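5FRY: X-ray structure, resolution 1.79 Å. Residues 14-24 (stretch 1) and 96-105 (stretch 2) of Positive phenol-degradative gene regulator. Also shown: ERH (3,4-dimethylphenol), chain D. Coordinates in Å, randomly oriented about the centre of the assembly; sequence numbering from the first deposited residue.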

# COMPACT_ATOMS: atom_id res chain seq x y z
N ASP A 14 14.63 -9.82 20.64
CA ASP A 14 14.53 -9.94 19.19
C ASP A 14 14.27 -8.58 18.55
O ASP A 14 13.89 -7.63 19.24
CB ASP A 14 13.43 -10.93 18.80
CG ASP A 14 13.60 -11.48 17.39
OD1 ASP A 14 14.60 -11.13 16.73
OD2 ASP A 14 12.75 -12.27 16.95
N GLY A 15 14.48 -8.50 17.24
CA GLY A 15 14.20 -7.28 16.51
C GLY A 15 12.72 -7.00 16.38
O GLY A 15 12.29 -5.85 16.52
N LEU A 16 11.94 -8.05 16.13
CA LEU A 16 10.49 -7.93 15.90
C LEU A 16 9.74 -7.46 17.14
O LEU A 16 8.78 -6.69 17.04
CB LEU A 16 9.91 -9.25 15.41
CG LEU A 16 10.47 -9.87 14.11
CD1 LEU A 16 9.92 -11.26 13.87
CD2 LEU A 16 10.21 -8.99 12.89
N SER A 17 10.16 -7.92 18.32
CA SER A 17 9.48 -7.51 19.55
C SER A 17 9.80 -6.05 19.88
O SER A 17 8.90 -5.27 20.19
CB SER A 17 9.86 -8.43 20.71
OG SER A 17 11.26 -8.60 20.80
N ASN A 18 11.08 -5.70 19.80
CA ASN A 18 11.55 -4.35 20.10
C ASN A 18 10.99 -3.32 19.13
O ASN A 18 10.72 -2.18 19.51
CB ASN A 18 13.09 -4.33 20.09
CG ASN A 18 13.66 -2.93 20.20
OD1 ASN A 18 13.14 -2.07 20.91
ND2 ASN A 18 14.75 -2.69 19.48
N LEU A 19 10.78 -3.73 17.88
CA LEU A 19 10.28 -2.84 16.84
C LEU A 19 8.75 -2.81 16.79
O LEU A 19 8.16 -1.92 16.16
CB LEU A 19 10.85 -3.23 15.48
CG LEU A 19 12.25 -2.67 15.21
CD1 LEU A 19 12.86 -3.24 13.94
CD2 LEU A 19 12.17 -1.16 15.12
N ALA A 20 8.10 -3.76 17.45
CA ALA A 20 6.64 -3.82 17.47
C ALA A 20 6.04 -2.69 18.33
O ALA A 20 4.95 -2.18 18.04
CB ALA A 20 6.17 -5.17 17.99
N ARG A 21 6.78 -2.31 19.37
CA ARG A 21 6.38 -1.22 20.26
C ARG A 21 6.22 0.13 19.54
O ARG A 21 5.71 1.09 20.11
CB ARG A 21 7.41 -1.05 21.39
CG ARG A 21 7.47 -2.21 22.38
CD ARG A 21 8.56 -1.96 23.43
NE ARG A 21 8.36 -0.71 24.17
CZ ARG A 21 9.20 -0.22 25.07
NH1 ARG A 21 10.32 -0.88 25.35
NH2 ARG A 21 8.95 0.92 25.70
N ARG A 22 6.67 0.19 18.29
CA ARG A 22 6.63 1.43 17.52
C ARG A 22 5.47 1.43 16.52
O ARG A 22 5.26 2.40 15.79
CB ARG A 22 7.95 1.64 16.80
CG ARG A 22 9.13 1.68 17.77
CD ARG A 22 10.35 2.23 17.09
NE ARG A 22 11.10 3.12 17.96
CZ ARG A 22 10.62 4.26 18.45
NH1 ARG A 22 9.37 4.64 18.17
NH2 ARG A 22 11.39 5.02 19.23
N LEU A 23 4.73 0.33 16.50
CA LEU A 23 3.57 0.21 15.63
C LEU A 23 2.33 0.52 16.45
O LEU A 23 2.01 -0.20 17.40
CB LEU A 23 3.49 -1.18 15.01
CG LEU A 23 2.44 -1.45 13.94
CD1 LEU A 23 2.37 -0.30 12.97
CD2 LEU A 23 2.80 -2.73 13.21
N ARG A 24 1.66 1.61 16.10
CA ARG A 24 0.52 2.09 16.86
C ARG A 24 -0.73 2.09 16.01
O ARG A 24 -0.84 2.85 15.05
CB ARG A 24 0.78 3.50 17.39
CG ARG A 24 -0.37 4.02 18.27
CD ARG A 24 -0.22 5.49 18.63
NE ARG A 24 -1.11 6.34 17.84
CZ ARG A 24 -0.71 7.17 16.89
NH1 ARG A 24 0.59 7.29 16.60
NH2 ARG A 24 -1.60 7.90 16.22
N GLU A 96 19.96 -5.45 10.89
CA GLU A 96 18.95 -6.49 11.08
C GLU A 96 17.56 -5.92 11.31
O GLU A 96 16.57 -6.66 11.26
CB GLU A 96 19.35 -7.41 12.24
CG GLU A 96 18.35 -8.55 12.48
CD GLU A 96 18.85 -9.60 13.46
OE1 GLU A 96 19.22 -9.24 14.60
OE2 GLU A 96 18.87 -10.80 13.09
N MET A 97 17.47 -4.62 11.57
CA MET A 97 16.17 -4.01 11.78
C MET A 97 15.43 -3.88 10.44
O MET A 97 14.21 -3.98 10.40
CB MET A 97 16.30 -2.66 12.49
CG MET A 97 16.44 -2.79 14.01
SD MET A 97 16.73 -1.24 14.92
CE MET A 97 18.39 -0.87 14.39
N GLY A 98 16.19 -3.68 9.37
CA GLY A 98 15.66 -3.69 8.01
C GLY A 98 14.79 -4.90 7.74
O GLY A 98 13.57 -4.77 7.60
N PRO A 99 15.41 -6.08 7.65
CA PRO A 99 14.70 -7.35 7.49
C PRO A 99 13.51 -7.51 8.45
O PRO A 99 12.48 -8.03 8.01
CB PRO A 99 15.79 -8.39 7.76
CG PRO A 99 17.05 -7.71 7.31
CD PRO A 99 16.88 -6.25 7.59
N CYS A 100 13.65 -7.12 9.69
CA CYS A 100 12.59 -7.18 10.67
C CYS A 100 11.42 -6.30 10.24
O CYS A 100 10.30 -6.75 10.15
CB CYS A 100 13.08 -6.76 12.03
SG CYS A 100 14.15 -7.93 12.94
N LEU A 101 11.69 -5.05 9.95
CA LEU A 101 10.64 -4.14 9.55
C LEU A 101 9.92 -4.64 8.31
O LEU A 101 8.73 -4.59 8.25
CB LEU A 101 11.17 -2.74 9.37
CG LEU A 101 11.35 -1.90 10.60
CD1 LEU A 101 12.31 -0.74 10.42
CD2 LEU A 101 10.01 -1.42 11.08
N HIS A 102 10.68 -5.14 7.33
CA HIS A 102 10.09 -5.68 6.11
C HIS A 102 9.08 -6.78 6.44
O HIS A 102 8.04 -6.90 5.78
CB HIS A 102 11.17 -6.22 5.19
CG HIS A 102 11.00 -5.83 3.75
ND1 HIS A 102 11.87 -6.21 2.76
CD2 HIS A 102 10.05 -5.08 3.15
CE1 HIS A 102 11.47 -5.72 1.60
NE2 HIS A 102 10.36 -5.03 1.81
N THR A 103 9.38 -7.58 7.45
CA THR A 103 8.52 -8.65 7.87
C THR A 103 7.30 -8.13 8.58
O THR A 103 6.21 -8.51 8.24
CB THR A 103 9.27 -9.66 8.74
OG1 THR A 103 10.46 -10.05 8.10
CG2 THR A 103 8.47 -10.89 8.94
N ILE A 104 7.48 -7.20 9.51
CA ILE A 104 6.36 -6.63 10.26
C ILE A 104 5.34 -6.03 9.31
O ILE A 104 4.14 -6.09 9.55
CB ILE A 104 6.81 -5.56 11.25
CG1 ILE A 104 7.60 -6.21 12.40
CG2 ILE A 104 5.61 -4.77 11.78
CD1 ILE A 104 8.38 -5.22 13.28
N GLU A 105 5.85 -5.49 8.21
CA GLU A 105 5.03 -4.84 7.20
C GLU A 105 4.34 -5.86 6.29
O GLU A 105 3.58 -5.48 5.38
CB GLU A 105 5.89 -3.85 6.39
CG GLU A 105 6.24 -2.62 7.21
CD GLU A 105 7.41 -1.81 6.70
OE1 GLU A 105 7.85 -1.93 5.51
OE2 GLU A 105 7.93 -1.04 7.52
O01 ERH D . 13.89 -7.02 2.95
C02 ERH D . 17.63 -7.16 3.41
C03 ERH D . 16.82 -4.86 3.84
C04 ERH D . 17.92 -5.89 3.74
C05 ERH D . 16.20 -7.56 3.12
C06 ERH D . 15.54 -5.22 3.59
C07 ERH D . 15.22 -6.64 3.21
C08 ERH D . 18.74 -8.19 3.31
C09 ERH D . 17.14 -3.43 4.22

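Two stretches can be held together by the close fit of apolar side chains, without a hydrogen bond between them, and the contact between residues 14-24 and 96-105 is a compact example. No hydrogen bond joins the stretches; 465 Å² of surface, summed over both, is buried largely by the fit of aliphatic side chains. The short helix of the first stretch crosses the helix of the second at -68°, with the axes 9.3 Å apart at their closest.

The main bump is Leu19. Its CA-to-CB bond points toward the second helix, and its side chain sits as a knob in the hollow formed by Met97, Cys100, Leu101 and Ile104. Leu19 CD1 reaches the floor of this pocket, 3.6 Å from Met97 CG, 3.9 Å from Leu101 CG and 4.0 Å from Cys100 CB, while Leu19 CB lies 3.9 Å from Ile104 CD1. A branched, wholly apolar side chain suits such a hole, touching several walls at once and leaving no polar group to satisfy.

One turn earlier, Leu16 leaves its backbone sideways, but its m,t rotamer brings Leu16 CD2 back to the partner, 3.7 Å from Cys100 CB and 3.8 Å from Ile104 CG1. The fit leaves Leu16 N buried without a partner anywhere in the model.

At Gly15 the relation is reversed, and the bump belongs to the second helix. Cys100 SG comes to 3.6 Å from Gly15 CA, and an ideal CB on Gly15 would stand 2.4 Å from that sulfur, a clash. Absence of a side chain is what makes the hollow.

Ile104 closes the other end. The CG1-CD1 arm of Ile104 lies against both Leu16 and Leu19, while Ile104 CG2 lies 3.8 Å from Leu23 CD2. Leu23, the last residue of a type I turn that begins at Ala20, brings CD2 to this site and extends the apolar contact beyond the helix.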